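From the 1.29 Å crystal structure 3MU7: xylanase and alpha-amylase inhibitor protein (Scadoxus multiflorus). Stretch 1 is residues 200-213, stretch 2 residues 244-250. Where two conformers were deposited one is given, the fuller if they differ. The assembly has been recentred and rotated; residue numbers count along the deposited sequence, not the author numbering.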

# COMPACT_ATOMS: atom_id res chain seq x y z
N ALA A 200 0.71 19.91 3.16
CA ALA A 200 0.70 18.57 3.75
C ALA A 200 1.91 17.74 3.29
O ALA A 200 2.58 17.10 4.10
CB ALA A 200 -0.61 17.86 3.44
N TRP A 201 2.21 17.78 1.99
CA TRP A 201 3.40 17.10 1.49
C TRP A 201 4.67 17.58 2.20
O TRP A 201 5.51 16.78 2.59
CB TRP A 201 3.58 17.29 -0.01
CG TRP A 201 5.00 16.98 -0.43
CD1 TRP A 201 5.98 17.88 -0.75
CD2 TRP A 201 5.61 15.69 -0.51
NE1 TRP A 201 7.16 17.22 -1.03
CE2 TRP A 201 6.95 15.87 -0.90
CE3 TRP A 201 5.14 14.38 -0.30
CZ2 TRP A 201 7.84 14.81 -1.09
CZ3 TRP A 201 6.02 13.32 -0.48
CH2 TRP A 201 7.35 13.54 -0.87
N LYS A 202 4.81 18.89 2.39
CA LYS A 202 6.00 19.44 3.02
C LYS A 202 6.17 18.88 4.42
O LYS A 202 7.23 18.51 4.81
CB LYS A 202 5.98 21.00 3.04
CG LYS A 202 6.32 21.65 1.72
CD LYS A 202 6.20 23.20 1.73
CE LYS A 202 5.60 23.67 0.40
NZ LYS A 202 6.40 24.66 -0.14
N GLU A 203 5.05 18.83 5.13
CA GLU A 203 5.11 18.28 6.48
C GLU A 203 5.47 16.79 6.50
O GLU A 203 6.34 16.38 7.28
CB GLU A 203 3.82 18.53 7.26
CG GLU A 203 3.99 18.06 8.69
CD GLU A 203 2.95 18.56 9.66
OE1 GLU A 203 1.81 18.87 9.26
OE2 GLU A 203 3.29 18.61 10.85
N TRP A 204 4.81 15.99 5.66
CA TRP A 204 5.10 14.56 5.59
C TRP A 204 6.55 14.30 5.20
O TRP A 204 7.23 13.49 5.83
CB TRP A 204 4.14 13.85 4.63
CG TRP A 204 2.81 13.59 5.24
CD1 TRP A 204 1.68 14.34 5.11
CD2 TRP A 204 2.47 12.49 6.09
NE1 TRP A 204 0.65 13.79 5.83
CE2 TRP A 204 1.11 12.65 6.44
CE3 TRP A 204 3.18 11.40 6.59
CZ2 TRP A 204 0.45 11.74 7.28
CZ3 TRP A 204 2.54 10.51 7.41
CH2 TRP A 204 1.18 10.68 7.75
N SER A 205 7.03 15.01 4.18
CA SER A 205 8.39 14.79 3.73
C SER A 205 9.42 15.22 4.78
O SER A 205 10.48 14.61 4.87
CB SER A 205 8.64 15.45 2.37
OG SER A 205 8.37 16.83 2.41
N MET A 206 9.09 16.24 5.58
CA MET A 206 10.00 16.67 6.63
C MET A 206 9.98 15.75 7.85
O MET A 206 11.03 15.43 8.41
CB MET A 206 9.68 18.09 7.08
CG MET A 206 10.74 18.71 7.97
SD MET A 206 10.21 20.27 8.70
CE MET A 206 9.86 19.77 10.37
N LYS A 207 8.79 15.32 8.27
CA LYS A 207 8.63 14.69 9.58
C LYS A 207 8.49 13.18 9.59
O LYS A 207 8.77 12.55 10.61
CB LYS A 207 7.46 15.32 10.32
CG LYS A 207 7.58 16.82 10.52
CD LYS A 207 6.46 17.33 11.42
CE LYS A 207 6.64 18.82 11.73
NZ LYS A 207 7.77 19.06 12.66
N ALA A 208 8.03 12.58 8.50
CA ALA A 208 7.78 11.14 8.51
C ALA A 208 9.09 10.38 8.60
O ALA A 208 10.00 10.60 7.80
CB ALA A 208 7.01 10.72 7.29
N ARG A 209 9.20 9.49 9.59
CA ARG A 209 10.44 8.78 9.83
C ARG A 209 10.51 7.53 8.95
O ARG A 209 10.36 6.39 9.40
CB ARG A 209 10.61 8.46 11.31
CG ARG A 209 10.67 9.71 12.18
CD ARG A 209 11.08 9.37 13.60
NE ARG A 209 12.50 9.08 13.68
CZ ARG A 209 13.06 8.20 14.51
NH1 ARG A 209 12.33 7.46 15.34
NH2 ARG A 209 14.38 8.04 14.49
N THR A 210 10.73 7.77 7.67
CA THR A 210 10.84 6.72 6.67
C THR A 210 11.79 7.21 5.58
O THR A 210 11.91 8.42 5.35
CB THR A 210 9.45 6.36 6.07
OG1 THR A 210 9.59 5.28 5.15
CG2 THR A 210 8.83 7.54 5.33
N ASP A 211 12.44 6.27 4.90
CA ASP A 211 13.35 6.63 3.82
C ASP A 211 12.63 7.14 2.58
O ASP A 211 13.21 7.90 1.80
CB ASP A 211 14.24 5.44 3.44
CG ASP A 211 15.26 5.08 4.50
OD1 ASP A 211 15.59 5.93 5.35
OD2 ASP A 211 15.74 3.93 4.47
N LYS A 212 11.38 6.72 2.37
CA LYS A 212 10.66 7.05 1.14
C LYS A 212 9.20 7.40 1.44
O LYS A 212 8.48 6.62 1.98
CB LYS A 212 10.69 5.86 0.19
CG LYS A 212 12.11 5.50 -0.38
CD LYS A 212 12.77 6.67 -1.13
CE LYS A 212 14.32 6.56 -1.21
NZ LYS A 212 14.89 7.02 -2.45
N VAL A 213 8.82 8.59 1.02
CA VAL A 213 7.43 9.03 1.09
C VAL A 213 6.91 9.16 -0.34
O VAL A 213 7.48 9.87 -1.18
CB VAL A 213 7.27 10.37 1.85
CG1 VAL A 213 5.79 10.74 1.98
CG2 VAL A 213 7.92 10.31 3.23
N ASP A 244 12.51 17.81 -4.81
CA ASP A 244 13.51 18.50 -3.99
C ASP A 244 13.70 17.82 -2.62
O ASP A 244 14.62 18.16 -1.87
CB ASP A 244 13.14 19.98 -3.81
CG ASP A 244 14.30 20.80 -3.28
OD1 ASP A 244 15.39 20.78 -3.90
OD2 ASP A 244 14.13 21.48 -2.24
N SER A 245 12.83 16.86 -2.30
CA SER A 245 12.97 16.10 -1.07
C SER A 245 13.81 14.84 -1.26
O SER A 245 13.60 14.07 -2.20
CB SER A 245 11.60 15.70 -0.51
OG SER A 245 11.77 14.81 0.58
N THR A 246 14.74 14.63 -0.34
CA THR A 246 15.56 13.42 -0.32
C THR A 246 14.71 12.17 -0.04
O THR A 246 15.15 11.05 -0.29
CB THR A 246 16.69 13.53 0.73
OG1 THR A 246 16.12 13.77 2.02
CG2 THR A 246 17.65 14.66 0.38
N LYS A 247 13.50 12.38 0.48
CA LYS A 247 12.59 11.29 0.79
C LYS A 247 11.59 10.98 -0.33
O LYS A 247 10.80 10.07 -0.18
CB LYS A 247 11.81 11.59 2.07
CG LYS A 247 12.61 11.50 3.35
CD LYS A 247 11.66 11.65 4.52
CE LYS A 247 12.39 11.96 5.80
NZ LYS A 247 11.46 12.62 6.74
N PHE A 248 11.60 11.74 -1.42
CA PHE A 248 10.60 11.54 -2.47
C PHE A 248 10.73 10.14 -3.06
O PHE A 248 11.75 9.79 -3.64
CB PHE A 248 10.76 12.58 -3.57
CG PHE A 248 9.84 12.37 -4.74
CD1 PHE A 248 8.47 12.50 -4.60
CD2 PHE A 248 10.35 12.03 -5.99
CE1 PHE A 248 7.62 12.32 -5.68
CE2 PHE A 248 9.51 11.84 -7.08
CZ PHE A 248 8.14 11.98 -6.92
N GLY A 249 9.68 9.33 -2.90
CA GLY A 249 9.70 7.96 -3.40
C GLY A 249 9.07 7.79 -4.76
O GLY A 249 9.45 6.90 -5.53
N GLY A 250 8.11 8.65 -5.08
CA GLY A 250 7.30 8.50 -6.28
C GLY A 250 5.84 8.73 -5.93
O GLY A 250 5.53 9.47 -4.99
O HOH W 1 12.60 15.65 3.05
O HOH W 2 15.83 8.99 2.33
O HOH W 3 14.63 9.67 -2.52

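What joins the two backbones? A short parallel bridge pairs V213 with F248. V213 N donates to K247 O at 2.7 Å, nearly straight at 170°, and V213 O accepts from G249 N at 2.8 Å, so one residue uses both its polar backbone atoms on the other stretch. The approach is close enough for K212 CA to lie 3.3 Å from K247 O, a CA-H...O contact. Glycine suits position 249, where an ideal CB would come 3.3 Å from K212 CB.

How does K247 reach the helix end? Its chain, m at chi1 and t thereafter, carries K247 NZ to backbone carbonyls at and just past the helix end: 2.9 Å from S205 O and 2.7 Å from A208 O, with a weak bond to M206 O at 3.3 Å. A lysine suits this place, having length to span the gap and three protons to give. Stretch 1 covers 148 Å² of K247, the most of any residue here.

What packs in the apolar part? W201, buried like V213, points toward stretch 2, its CH2 4.0 Å from F248 CD1, at the edge of the phenylalanine ring; its CZ2 lies 3.9 Å from S245 CB.

Where does water help? One water links S205 O (3.0 Å) with S245 OG (2.7 Å). Another accepts from K212 NZ at 2.7 Å and donates to T246 O at 2.7 Å, tying the exposed lysine to the turn.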